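Local structure of 4-aminobutyrate transaminase (Acinetobacter baumannii, 6WOP) at residues 184-187 with 188-192; 219-222 with 223-227; 251-254 with 255-258. The protein probably catalyses the pyridoxal 5'-phosphate-dependent transfer of the amino group of 4-aminobutyrate to 2-oxoglutarate. One frame throughout, in Å; residues are numbered along the deposited sequence.

Contact 1 (184-187 with 188-192); sequences AIES and VEDIF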
# COMPACT_ATOMS: atom_id res chain seq x y z
N ALA A 184 5.56 -2.08 -26.98
CA ALA A 184 5.94 -1.41 -25.74
C ALA A 184 4.99 -0.27 -25.41
O ALA A 184 4.56 -0.08 -24.26
CB ALA A 184 7.42 -0.92 -25.87
N ILE A 185 4.65 0.54 -26.41
CA ILE A 185 3.73 1.63 -26.15
C ILE A 185 2.37 1.07 -25.75
O ILE A 185 1.74 1.52 -24.79
CB ILE A 185 3.63 2.54 -27.40
CG1 ILE A 185 4.90 3.40 -27.57
CG2 ILE A 185 2.41 3.50 -27.33
CD1 ILE A 185 5.08 4.43 -26.53
N GLU A 186 1.94 0.02 -26.43
CA GLU A 186 0.66 -0.59 -26.09
C GLU A 186 0.64 -1.08 -24.65
O GLU A 186 -0.39 -0.97 -23.98
CB GLU A 186 0.35 -1.75 -27.06
CG GLU A 186 -0.95 -2.38 -26.87
CD GLU A 186 -1.29 -3.39 -27.99
OE1 GLU A 186 -0.72 -3.25 -29.10
OE2 GLU A 186 -2.13 -4.30 -27.73
N SER A 187 1.80 -1.60 -24.15
CA SER A 187 1.81 -2.08 -22.75
C SER A 187 1.68 -0.94 -21.75
O SER A 187 1.05 -1.11 -20.70
CB SER A 187 3.08 -2.89 -22.49
OG SER A 187 4.18 -2.01 -22.29
N VAL A 188 2.23 0.25 -22.06
CA VAL A 188 1.96 1.43 -21.22
C VAL A 188 0.46 1.78 -21.21
O VAL A 188 -0.18 2.02 -20.17
CB VAL A 188 2.83 2.60 -21.72
CG1 VAL A 188 2.54 3.84 -20.89
CG2 VAL A 188 4.34 2.17 -21.59
N GLU A 189 -0.14 1.79 -22.39
CA GLU A 189 -1.55 2.12 -22.44
C GLU A 189 -2.39 1.07 -21.71
O GLU A 189 -3.46 1.39 -21.17
CB GLU A 189 -1.97 2.28 -23.91
CG GLU A 189 -1.19 3.44 -24.59
CD GLU A 189 -1.39 3.52 -26.08
OE1 GLU A 189 -1.61 2.46 -26.74
OE2 GLU A 189 -1.32 4.68 -26.60
N ASP A 190 -1.99 -0.20 -21.74
CA ASP A 190 -2.74 -1.20 -20.97
C ASP A 190 -2.66 -0.91 -19.48
O ASP A 190 -3.59 -1.19 -18.73
CB ASP A 190 -2.19 -2.62 -21.26
CG ASP A 190 -2.49 -3.12 -22.68
OD1 ASP A 190 -3.33 -2.50 -23.43
OD2 ASP A 190 -1.88 -4.16 -23.06
N ILE A 191 -1.51 -0.39 -19.01
CA ILE A 191 -1.43 -0.00 -17.60
C ILE A 191 -2.47 1.08 -17.29
O ILE A 191 -3.18 1.01 -16.27
CB ILE A 191 0.01 0.48 -17.28
CG1 ILE A 191 0.96 -0.75 -17.24
CG2 ILE A 191 0.07 1.21 -15.89
CD1 ILE A 191 2.44 -0.36 -17.14
N PHE A 192 -2.58 2.09 -18.16
CA PHE A 192 -3.63 3.11 -17.96
C PHE A 192 -5.00 2.47 -17.96
O PHE A 192 -5.93 2.92 -17.24
CB PHE A 192 -3.61 4.15 -19.07
CG PHE A 192 -2.36 4.97 -19.14
CD1 PHE A 192 -1.66 5.27 -18.02
CD2 PHE A 192 -1.94 5.47 -20.36
CE1 PHE A 192 -0.51 6.08 -18.08
CE2 PHE A 192 -0.79 6.27 -20.43
CZ PHE A 192 -0.08 6.57 -19.28
O HOH W 1 -4.09 -3.40 -25.71
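Helix 181-194, a surface helix of the large domain, brings A184, I185, E186 and S187 against V188, E189, D190 and I191 one turn on, with unbroken i to i+4 backbone bonding from V188 N to A184 O (3.2 Å) through I191 N to S187 O. A184 O accepts twice: S187 OG donates to it at 2.8 Å, reaching the oxygen from the same face of the carbonyl plane as V188 N. The hydroxyl is turned back along the helix because OG stands between its own backbone N and carbonyl carbon (chi1 78°). The same OG also bonds to R171 N, so the buried serine joins this turn to the chain just past strand 167-170.

On the exposed side E186 and D190 share a water instead of a direct bond. The two carboxylates stand apart, E186 OE2 4.7 Å from D190 OD2, with their planes almost perpendicular (84°), and the water bridges them. It gives one hydrogen to E186 OE2 at 3.0 Å and the other to D190 OD1 at 2.6 Å, which probably eases the repulsion between the two carboxylates. K386 of the second subunit adds a long, weak ion pair to D190. Further round, the methyl I185 CG2 rests 4.0 Å from E189 OE2, whose oxygen is hydrogen-bonded to a tartrate probably carried over from crystallisation.

V188 packs on F135 and A170, and I191 on I133 and A170, while V188 CG2 lies 3.5 Å from A184 O. Acids toward solvent and aliphatic side chains toward strands 131-135 and 167-170 make this an amphipathic helix laid on the central sheet, as in the large domain of fold-type I aminotransferases.

Contact 2 (219-222 with 223-227); sequences PAEF and LKRLR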
# COMPACT_ATOMS: atom_id res chain seq x y z
N PRO A 219 14.82 2.78 -28.58
CA PRO A 219 14.65 3.40 -29.90
C PRO A 219 14.15 4.83 -29.77
O PRO A 219 13.32 5.13 -28.91
CB PRO A 219 13.61 2.49 -30.58
CG PRO A 219 13.72 1.17 -29.89
CD PRO A 219 14.06 1.52 -28.43
N ALA A 220 14.67 5.72 -30.64
CA ALA A 220 14.19 7.11 -30.67
C ALA A 220 12.66 7.18 -30.80
O ALA A 220 12.01 8.03 -30.17
CB ALA A 220 14.83 7.91 -31.82
N GLU A 221 12.07 6.34 -31.64
CA GLU A 221 10.62 6.40 -31.84
C GLU A 221 9.88 6.11 -30.53
O GLU A 221 8.81 6.67 -30.26
CB GLU A 221 10.18 5.40 -32.93
CG GLU A 221 8.66 5.33 -33.15
CD GLU A 221 8.23 4.03 -33.84
OE1 GLU A 221 9.11 3.23 -34.26
OE2 GLU A 221 7.02 3.80 -33.95
N PHE A 222 10.45 5.24 -29.70
CA PHE A 222 9.77 4.96 -28.45
C PHE A 222 9.79 6.19 -27.53
O PHE A 222 8.77 6.53 -26.93
CB PHE A 222 10.39 3.75 -27.75
CG PHE A 222 9.63 3.36 -26.46
CD1 PHE A 222 8.39 2.75 -26.53
CD2 PHE A 222 10.14 3.67 -25.23
CE1 PHE A 222 7.72 2.42 -25.38
CE2 PHE A 222 9.48 3.32 -24.08
CZ PHE A 222 8.26 2.69 -24.16
N LEU A 223 10.95 6.86 -27.41
CA LEU A 223 11.01 8.09 -26.63
C LEU A 223 10.05 9.15 -27.12
O LEU A 223 9.41 9.83 -26.31
CB LEU A 223 12.43 8.68 -26.65
CG LEU A 223 13.41 8.15 -25.62
CD1 LEU A 223 14.70 8.94 -25.68
CD2 LEU A 223 12.86 8.14 -24.16
N LYS A 224 9.97 9.34 -28.45
CA LYS A 224 9.08 10.39 -28.90
C LYS A 224 7.63 10.01 -28.67
O LYS A 224 6.83 10.82 -28.22
CB LYS A 224 9.28 10.68 -30.40
CG LYS A 224 10.73 11.01 -30.75
CD LYS A 224 11.01 11.12 -32.27
CE LYS A 224 12.46 10.70 -32.68
NZ LYS A 224 13.43 11.82 -32.84
N ARG A 225 7.22 8.78 -28.87
CA ARG A 225 5.86 8.40 -28.56
C ARG A 225 5.56 8.47 -27.05
O ARG A 225 4.55 8.94 -26.64
CB ARG A 225 5.52 7.08 -29.16
CG ARG A 225 5.38 7.21 -30.66
CD ARG A 225 5.26 5.90 -31.36
NE ARG A 225 4.04 5.21 -31.05
CZ ARG A 225 3.80 3.98 -31.41
NH1 ARG A 225 4.66 3.31 -32.11
NH2 ARG A 225 2.68 3.42 -31.09
N LEU A 226 6.51 8.01 -26.26
CA LEU A 226 6.34 8.15 -24.81
C LEU A 226 6.22 9.61 -24.40
O LEU A 226 5.43 9.95 -23.52
CB LEU A 226 7.52 7.48 -24.09
CG LEU A 226 7.29 7.05 -22.65
CD1 LEU A 226 6.10 6.09 -22.56
CD2 LEU A 226 8.56 6.36 -22.18
N ARG A 227 7.07 10.47 -24.96
CA ARG A 227 6.98 11.90 -24.66
C ARG A 227 5.59 12.45 -24.99
O ARG A 227 4.99 13.20 -24.20
CB ARG A 227 8.08 12.63 -25.47
CG ARG A 227 8.14 14.18 -25.33
CD ARG A 227 8.74 14.57 -23.97
NE ARG A 227 7.70 14.78 -22.95
CZ ARG A 227 7.98 15.07 -21.67
NH1 ARG A 227 9.26 15.18 -21.24
NH2 ARG A 227 6.99 15.27 -20.83
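E221 turns CG trans to its own N (chi1 177°), while R225 keeps CG beside its N (chi1 -72°); the two side chains therefore run next to each other in the same direction, and a bend at chi3 of R225 (68°) swings the guanidinium over to the acid. This is an i to i+4 salt bridge on the first turns of helix 220-233, whose N-cap position is held by P219. R225 NH1 donates to E221 OE2 at 3.0 Å. E221 OE2 lies near the guanidinium plane at its edge, whereas NH1 meets that oxygen from above the carboxylate plane.

The same NH1 has a second acid, D182 of helix 181-194, as its stronger partner, and NH2 bonds to a tartrate probably left from crystallisation. The arginine thus ties the surface of one helix to the next. Beneath the side chains the backbone keeps its i to i+4 bonds: L223 N bonds to P219 O at 3.3 Å and R225 N to E221 O at 3.0 Å. Away from the charges, K224 runs alongside the first turn, its CE 3.8 Å from A220 CB.

On the buried side F222 and L226 face helix 181-194 and strand 236-240 respectively. Methyl L226 CD2 approaches the F222 ring obliquely, 3.7 Å from CE2.

Contact 3 (251-254 with 255-258); sequences KLFA and MNHY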
# COMPACT_ATOMS: atom_id res chain seq x y z
N LYS A 251 28.32 10.50 -25.76
CA LYS A 251 27.95 11.89 -25.48
C LYS A 251 27.82 11.95 -23.97
O LYS A 251 27.83 10.92 -23.32
CB LYS A 251 26.64 12.31 -26.19
CG LYS A 251 26.74 12.27 -27.76
CD LYS A 251 25.41 12.75 -28.38
CE LYS A 251 25.44 12.79 -29.88
NZ LYS A 251 26.51 13.73 -30.32
N LEU A 252 27.70 13.16 -23.40
CA LEU A 252 27.80 13.22 -21.94
C LEU A 252 26.68 12.41 -21.29
O LEU A 252 26.92 11.55 -20.42
CB LEU A 252 27.78 14.65 -21.48
CG LEU A 252 28.05 14.88 -19.98
CD1 LEU A 252 29.46 14.37 -19.62
CD2 LEU A 252 27.88 16.35 -19.64
N PHE A 253 25.45 12.62 -21.76
CA PHE A 253 24.26 11.87 -21.33
C PHE A 253 23.75 11.03 -22.50
O PHE A 253 23.76 11.50 -23.64
CB PHE A 253 23.13 12.81 -20.93
CG PHE A 253 23.42 13.57 -19.64
CD1 PHE A 253 23.21 12.97 -18.42
CD2 PHE A 253 23.94 14.85 -19.69
CE1 PHE A 253 23.52 13.65 -17.24
CE2 PHE A 253 24.25 15.53 -18.51
CZ PHE A 253 24.03 14.93 -17.29
N ALA A 254 23.27 9.82 -22.22
CA ALA A 254 22.66 9.07 -23.32
C ALA A 254 21.52 9.85 -23.95
O ALA A 254 21.28 9.75 -25.15
CB ALA A 254 22.15 7.73 -22.79
N MET A 255 20.80 10.64 -23.16
CA MET A 255 19.67 11.41 -23.69
C MET A 255 20.15 12.43 -24.70
O MET A 255 19.36 12.92 -25.51
CB MET A 255 18.93 12.10 -22.54
CG MET A 255 18.09 11.20 -21.65
SD MET A 255 16.84 10.30 -22.60
CE MET A 255 15.86 11.69 -23.20
N ASN A 256 21.46 12.74 -24.70
CA ASN A 256 21.96 13.67 -25.72
C ASN A 256 21.89 13.12 -27.12
O ASN A 256 22.03 13.89 -28.07
CB ASN A 256 23.41 14.08 -25.46
CG ASN A 256 23.51 15.10 -24.34
OD1 ASN A 256 24.30 14.96 -23.41
ND2 ASN A 256 22.78 16.21 -24.49
N HIS A 257 21.71 11.82 -27.28
CA HIS A 257 21.54 11.24 -28.61
C HIS A 257 20.13 11.43 -29.17
O HIS A 257 19.89 11.03 -30.32
CB HIS A 257 21.82 9.74 -28.60
CG HIS A 257 23.22 9.38 -28.14
ND1 HIS A 257 24.23 9.06 -29.03
CD2 HIS A 257 23.74 9.27 -26.90
CE1 HIS A 257 25.34 8.79 -28.33
NE2 HIS A 257 25.05 8.88 -27.04
N TYR A 258 19.21 12.02 -28.41
CA TYR A 258 17.80 12.01 -28.76
C TYR A 258 17.27 13.43 -28.81
O TYR A 258 17.73 14.31 -28.08
CB TYR A 258 17.00 11.17 -27.77
CG TYR A 258 17.45 9.72 -27.72
CD1 TYR A 258 16.87 8.74 -28.57
CD2 TYR A 258 18.42 9.30 -26.84
CE1 TYR A 258 17.29 7.42 -28.52
CE2 TYR A 258 18.81 8.00 -26.78
CZ TYR A 258 18.29 7.07 -27.63
OH TYR A 258 18.71 5.78 -27.58
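F253 and N256 are bonded twice. N256 N donates to F253 O at 2.8 Å, coming from well above the carbonyl plane, as is usual for the i to i+3 bond of a 3-10 turn, and F253 N donates to N256 OD1 at 3.1 Å, so the amide side chain folds back on the residue three places earlier. One step on, H257 N bonds to A254 O at 3.0 Å. The N-H groups that begin this turn, those of A254 and M255, are taken by the two carboxylate oxygens of E241, one each.

A254 O has three neighbours here. Besides the H257 amide, which comes from above its plane, it has the edges of two rings near it: H257 CD2 points toward the oxygen at 3.1 Å, while the Y258 edge lies alongside it, with CD2 and CE2 both at 3.4 Å. NE2 of H257, next to CD2 in the ring, is hydrogen-bonded to T249 OG1, which helps fix the ring's rotation.

One face of that ring carries the lysine chain: K251 CD stands over the centre, 3.9 Å from the H257 centroid and only 6° off the normal, a CH-pi contact made by the methylene chain and not by the ammonium group. K251 CB also touches N256 CB at 3.8 Å. N256 OD1 lies at the edge of the F253 ring, 3.7 Å from CD2, with the amide and ring planes 59° apart; P99 packs against both residues.

Beyond the turn, M255 packs on L223 and P208, and Y258 on A220 and L223, while Y258 OH bonds to V218 O just before helix 220-233. The turn thus lies in the connection from strand 236-240 to strand 264-267 of the central sheet, fastened to the start of the helix preceding the first of these strands.

Overall arrangement
Along the chain the three contacts come in series; each closes only a local turn, and none encloses or crosses another. Contact 1 lies on the helix between strands 167-170 and 201-206, contact 2 on the helix leading into strand 236-240, and contact 3 in the loop from that strand to 264-267. Contact 2 is the middle piece. Its F222 ring meets A184 and I185 of contact 1 (A184 CB to F222 CE1, 3.4 Å), and its L223 meets contact 3 (L223 CD1 to Y258 CG, 3.5 Å). Contacts 1 and 3 do not touch, their nearest atoms being about 13 Å apart.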